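Local coordinates for CDGSH iron-sulfur domain-containing protein 3, mitochondrial (Homo sapiens, PDB 6AVJ) that carries two [2Fe-2S] clusters as a monomer, can pass them to the apoferrodoxins FDX1 and FDX2, and helps keep mitochondrial iron and reactive oxygen species at normal levels, at the Fe2/s2 (inorganic) cluster site. Residues are numbered along the deposited sequence; one frame, centred on the assembly and turned at random.

Contact 1: the Fe2/s2 (inorganic) cluster site. Residues 11, 63-66, 68, 74-78. With FES (Fe2/s2 (inorganic) cluster), chain B.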
loop_
_atom_site.group_PDB
_atom_site.type_symbol
_atom_site.label_atom_id
_atom_site.label_comp_id
_atom_site.label_asym_id
_atom_site.label_seq_id
_atom_site.Cartn_x
_atom_site.Cartn_y
_atom_site.Cartn_z
ATOM N N PRO A 11 -3.587 5.225 -6.832
ATOM C CA PRO A 11 -3.495 3.775 -6.616
ATOM C C PRO A 11 -2.874 3.092 -7.818
ATOM O O PRO A 11 -2.788 3.671 -8.892
ATOM C CB PRO A 11 -4.968 3.344 -6.436
ATOM C CG PRO A 11 -5.763 4.385 -7.179
ATOM C CD PRO A 11 -4.986 5.690 -6.943
ATOM N N CYS A 63 -3.887 0.405 -2.597
ATOM C CA CYS A 63 -3.582 1.718 -2.052
ATOM C C CYS A 63 -2.073 1.920 -1.955
ATOM O O CYS A 63 -1.327 1.038 -1.469
ATOM C CB CYS A 63 -4.239 1.850 -0.670
ATOM S SG CYS A 63 -3.783 3.333 0.226
ATOM N N THR A 64 -1.634 3.082 -2.426
ATOM C CA THR A 64 -0.248 3.523 -2.362
ATOM C C THR A 64 -0.043 4.696 -1.402
ATOM O O THR A 64 1.074 4.881 -0.904
ATOM C CB THR A 64 0.233 3.964 -3.752
ATOM O OG1 THR A 64 -0.666 4.983 -4.221
ATOM C CG2 THR A 64 0.260 2.814 -4.753
ATOM N N CYS A 65 -1.070 5.514 -1.163
ATOM C CA CYS A 65 -0.934 6.614 -0.177
ATOM C C CYS A 65 -0.872 6.121 1.258
ATOM O O CYS A 65 -0.432 6.877 2.148
ATOM C CB CYS A 65 -2.075 7.605 -0.309
ATOM S SG CYS A 65 -3.711 6.986 0.337
ATOM N N LYS A 66 -1.248 4.857 1.478
ATOM C CA LYS A 66 -1.276 4.092 2.712
ATOM C C LYS A 66 -2.284 4.620 3.732
ATOM O O LYS A 66 -2.305 4.138 4.871
ATOM C CB LYS A 66 0.117 3.965 3.355
ATOM C CG LYS A 66 1.219 3.453 2.376
ATOM C CD LYS A 66 0.750 2.248 1.565
ATOM C CE LYS A 66 1.813 1.751 0.597
ATOM N NZ LYS A 66 1.252 0.647 -0.282
ATOM N N THR A 68 -5.755 4.411 3.184
ATOM C CA THR A 68 -7.095 3.864 2.972
ATOM C C THR A 68 -7.706 3.347 4.293
ATOM O O THR A 68 -7.015 2.824 5.172
ATOM C CB THR A 68 -7.053 2.718 1.971
ATOM O OG1 THR A 68 -8.382 2.170 1.869
ATOM C CG2 THR A 68 -6.076 1.617 2.434
ATOM N N CYS A 74 -7.669 0.604 -2.433
ATOM C CA CYS A 74 -7.926 2.042 -2.558
ATOM C C CYS A 74 -9.386 2.296 -2.229
ATOM O O CYS A 74 -10.269 1.615 -2.754
ATOM C CB CYS A 74 -7.651 2.520 -3.991
ATOM S SG CYS A 74 -7.964 4.290 -4.250
ATOM N N ASP A 75 -9.643 3.222 -1.327
ATOM C CA ASP A 75 -11.019 3.611 -1.054
ATOM C C ASP A 75 -11.241 5.076 -1.380
ATOM O O ASP A 75 -12.220 5.660 -0.916
ATOM C CB ASP A 75 -11.409 3.307 0.394
ATOM C CG ASP A 75 -10.756 4.234 1.402
ATOM O OD1 ASP A 75 -9.896 5.083 1.032
ATOM O OD2 ASP A 75 -11.087 4.103 2.609
ATOM N N GLY A 76 -10.324 5.708 -2.110
ATOM C CA GLY A 76 -10.528 7.080 -2.520
ATOM C C GLY A 76 -10.119 8.125 -1.497
ATOM O O GLY A 76 -10.264 9.325 -1.770
ATOM N N THR A 77 -9.597 7.701 -0.346
ATOM C CA THR A 77 -8.980 8.635 0.603
ATOM C C THR A 77 -7.888 9.455 -0.076
ATOM O O THR A 77 -7.715 10.635 0.235
ATOM C CB THR A 77 -8.411 7.875 1.815
ATOM O OG1 THR A 77 -9.455 7.169 2.458
ATOM C CG2 THR A 77 -7.806 8.818 2.861
ATOM N N CYS A 78 -7.148 8.848 -1.014
ATOM C CA CYS A 78 -6.183 9.582 -1.843
ATOM C C CYS A 78 -6.790 10.764 -2.564
ATOM O O CYS A 78 -6.047 11.655 -2.985
ATOM C CB CYS A 78 -5.554 8.676 -2.926
ATOM S SG CYS A 78 -6.807 7.672 -3.846
HETATM FE FE1 FES B . -6.435 5.499 -2.939
HETATM FE FE2 FES B . -4.637 5.159 -0.856
HETATM S S1 FES B . -4.228 5.208 -3.042
HETATM S S2 FES B . -6.834 5.367 -0.773
#

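Contact 2: the Fe2/s2 (inorganic) cluster site. Residues 25-27, 30, 36-40, 48-49. With FES (Fe2/s2 (inorganic) cluster), chain C.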
loop_
_atom_site.group_PDB
_atom_site.type_symbol
_atom_site.label_atom_id
_atom_site.label_comp_id
_atom_site.label_asym_id
_atom_site.label_seq_id
_atom_site.Cartn_x
_atom_site.Cartn_y
_atom_site.Cartn_z
ATOM N N CYS A 25 2.190 -3.558 0.752
ATOM C CA CYS A 25 3.098 -2.749 1.552
ATOM C C CYS A 25 2.276 -1.809 2.433
ATOM O O CYS A 25 1.509 -0.973 1.937
ATOM C CB CYS A 25 4.089 -1.989 0.662
ATOM S SG CYS A 25 5.056 -0.740 1.550
ATOM N N VAL A 26 2.434 -1.953 3.748
ATOM C CA VAL A 26 1.725 -1.070 4.669
ATOM C C VAL A 26 2.550 0.157 5.044
ATOM O O VAL A 26 1.980 1.141 5.549
ATOM C CB VAL A 26 1.329 -1.813 5.958
ATOM C CG1 VAL A 26 0.632 -3.132 5.658
ATOM C CG2 VAL A 26 2.551 -2.031 6.862
ATOM N N CYS A 27 3.870 0.102 4.885
ATOM C CA CYS A 27 4.765 1.101 5.468
ATOM C C CYS A 27 5.072 2.277 4.540
ATOM O O CYS A 27 5.559 3.317 5.022
ATOM C CB CYS A 27 6.088 0.440 5.926
ATOM S SG CYS A 27 7.194 -0.021 4.504
ATOM N N SER A 30 8.341 0.474 0.254
ATOM C CA SER A 30 8.712 -0.433 -0.820
ATOM C C SER A 30 8.981 0.344 -2.106
ATOM O O SER A 30 8.258 1.285 -2.452
ATOM C CB SER A 30 7.624 -1.444 -1.100
ATOM O OG SER A 30 8.038 -2.202 -2.277
ATOM N N CYS A 36 5.082 -5.360 -0.872
ATOM C CA CYS A 36 6.271 -5.351 -0.019
ATOM C C CYS A 36 7.506 -5.884 -0.760
ATOM O O CYS A 36 7.432 -6.865 -1.499
ATOM C CB CYS A 36 5.971 -6.186 1.222
ATOM S SG CYS A 36 7.257 -6.471 2.402
ATOM N N ASP A 37 8.626 -5.187 -0.591
ATOM C CA ASP A 37 9.933 -5.628 -1.050
ATOM C C ASP A 37 10.900 -5.849 0.108
ATOM O O ASP A 37 12.106 -6.021 -0.125
ATOM C CB ASP A 37 10.521 -4.615 -2.056
ATOM C CG ASP A 37 10.946 -3.268 -1.430
ATOM O OD1 ASP A 37 10.796 -3.022 -0.176
ATOM O OD2 ASP A 37 11.450 -2.409 -2.236
ATOM N N GLY A 38 10.412 -5.864 1.343
ATOM C CA GLY A 38 11.269 -6.123 2.493
ATOM C C GLY A 38 11.825 -4.887 3.172
ATOM O O GLY A 38 12.442 -5.013 4.237
ATOM N N SER A 39 11.599 -3.696 2.611
ATOM C CA SER A 39 12.120 -2.473 3.222
ATOM C C SER A 39 11.662 -2.328 4.659
ATOM O O SER A 39 12.411 -1.814 5.504
ATOM C CB SER A 39 11.680 -1.250 2.424
ATOM O OG SER A 39 12.198 -1.296 1.108
ATOM N N CYS A 40 10.410 -2.729 4.938
ATOM C CA CYS A 40 9.887 -2.717 6.312
ATOM C C CYS A 40 10.833 -3.412 7.269
ATOM O O CYS A 40 10.954 -2.996 8.430
ATOM C CB CYS A 40 8.516 -3.400 6.362
ATOM S SG CYS A 40 8.526 -4.938 5.431
ATOM N N SER A 48 5.034 -4.703 9.148
ATOM C CA SER A 48 5.167 -5.872 8.303
ATOM C C SER A 48 3.974 -5.914 7.345
ATOM O O SER A 48 2.945 -5.303 7.632
ATOM C CB SER A 48 5.266 -7.161 9.136
ATOM O OG SER A 48 4.082 -7.344 9.826
ATOM N N PRO A 49 4.111 -6.550 6.181
ATOM C CA PRO A 49 3.106 -6.371 5.118
ATOM C C PRO A 49 1.806 -7.098 5.448
ATOM O O PRO A 49 1.770 -8.029 6.262
ATOM C CB PRO A 49 3.791 -6.975 3.887
ATOM C CG PRO A 49 4.651 -8.034 4.450
ATOM C CD PRO A 49 5.220 -7.383 5.715
HETATM FE FE1 FES C . 7.258 -4.386 3.508
HETATM FE FE2 FES C . 6.400 -1.851 3.128
HETATM S S1 FES C . 5.413 -3.388 4.325
HETATM S S2 FES C . 8.174 -2.809 2.254
#

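Contact 1: the Fe2/s2 (inorganic) cluster site
The second CDGSH-type motif of MiNT forms this cluster pocket, a loop that leaves strand 58-62, wraps around a [2Fe-2S] cluster and closes in the short 3-10 helix 77-79. The chain is the part of the protein that lacks the N-terminal segment and carries both CDGSH motifs. The protein buries the cluster completely. FE2 is held by the thiolate sulfurs of Cys63 and Cys65, and FE1 by Cys74 and by Cys78, an engineered residue that replaces the natural histidine of the three-cysteine, one-histidine NEET site. Each iron is near tetrahedral, with a Cys74 SG–FES FE1–Cys78 SG angle of 99°. The first cysteine of each pair reaches its iron with SG anti to its backbone N (chi1 173° for Cys63, 179° for Cys74), whereas Cys65 and Cys78 fold SG into the crowded position between backbone N and carbonyl carbon. The Cys78 SG–FES FE1 bond measures 2.4 Å.

Bridging sulfide S2 faces the loop of Asp75 to Thr77. Asp75 OD1 lies 3.6 Å from FES S2 and is gripped twice by Thr77. The hydroxyl OG1 of Thr77 approaches Asp75 OD1 on its syn lone pair at 2.6 Å, while the Thr77 backbone N meets Asp75 OD1 at 3.0 Å from above the carboxylate plane. These two bonds fix the carboxylate and cap the start of the 3-10 helix that carries Cys78. An alanine in place of Asp75 would remove both acceptor contacts and would probably loosen the turn that presents Cys78 to FE1. Thr68 adds to this side, its CB 3.8 Å from FES S2.

The opposite sulfide, FES S1, is covered by the ring of Pro11, whose CB lies 3.9 Å away, and by Thr64, whose backbone N is at 3.4 Å. Beyond FE2, the Lys66 chain curls back so that its terminal NZ donates to the carbonyl O of Cys63 at 2.9 Å, in the carbonyl plane and on a lone pair.

Contact 2: the Fe2/s2 (inorganic) cluster site
Four cysteine sulfurs form the tight part of this pocket, the first CDGSH-type motif, and enclose its [2Fe-2S] cluster at both ends. Cys25 and Cys27 bind FE2; Cys36 and Cys40, the latter engineered in place of histidine, bind FE1. Cys36 SG stands anti to its backbone N (chi1 176°) and bonds FES FE1 at 2.4 Å, while Cys40 turns SG back between its backbone N and carbonyl carbon (chi1 45°), bringing that sulfur within 3.6 Å of FES S1. Packing is also close around the sulfides: the CB of Ser30 lies 3.7 Å from FES S2, and the Val26 backbone N 3.4 Å from FES S1. Asp37 OD1 probably stiffens the S2 wall: the Ser39 hydroxyl OG donates to its syn lone pair at 2.6 Å, and the Ser39 backbone N reaches it at 3.0 Å from above the carboxylate plane, tying down the first turn of helix 39-42.

Against the iron–sulfur bonds at the two ends, the carbon contacts to S1 are light. Pro49 rests CA 3.9 Å from FES S1, and Val26 offers one methyl, CG2, 4.1 Å from FES S1. Even so, no face of the cluster is open to solvent. The site sits beyond the end of strand 21-24, with the cysteine loop running into helix 39-42 and Pro49 closing S1 just before strand 50-53 begins.

Contact 1 and contact 2 lie in one chain, with the centres of their C-alpha atoms about 16 Å apart, and have no residue in common. Each follows a strand, 58-62 for contact 1 and 21-24 for contact 2, and the cover is exchanged along the sequence: Pro11, ahead of strand 12-16, caps contact 1, while Pro49, ahead of strand 50-53, caps contact 2. The two motifs thus form a pseudo-symmetric pair within a monomer, resembling the two-cluster arrangement that dimeric NEET proteins build from two chains. Their proximity may allow the clusters to influence each other, though the structure alone does not show this.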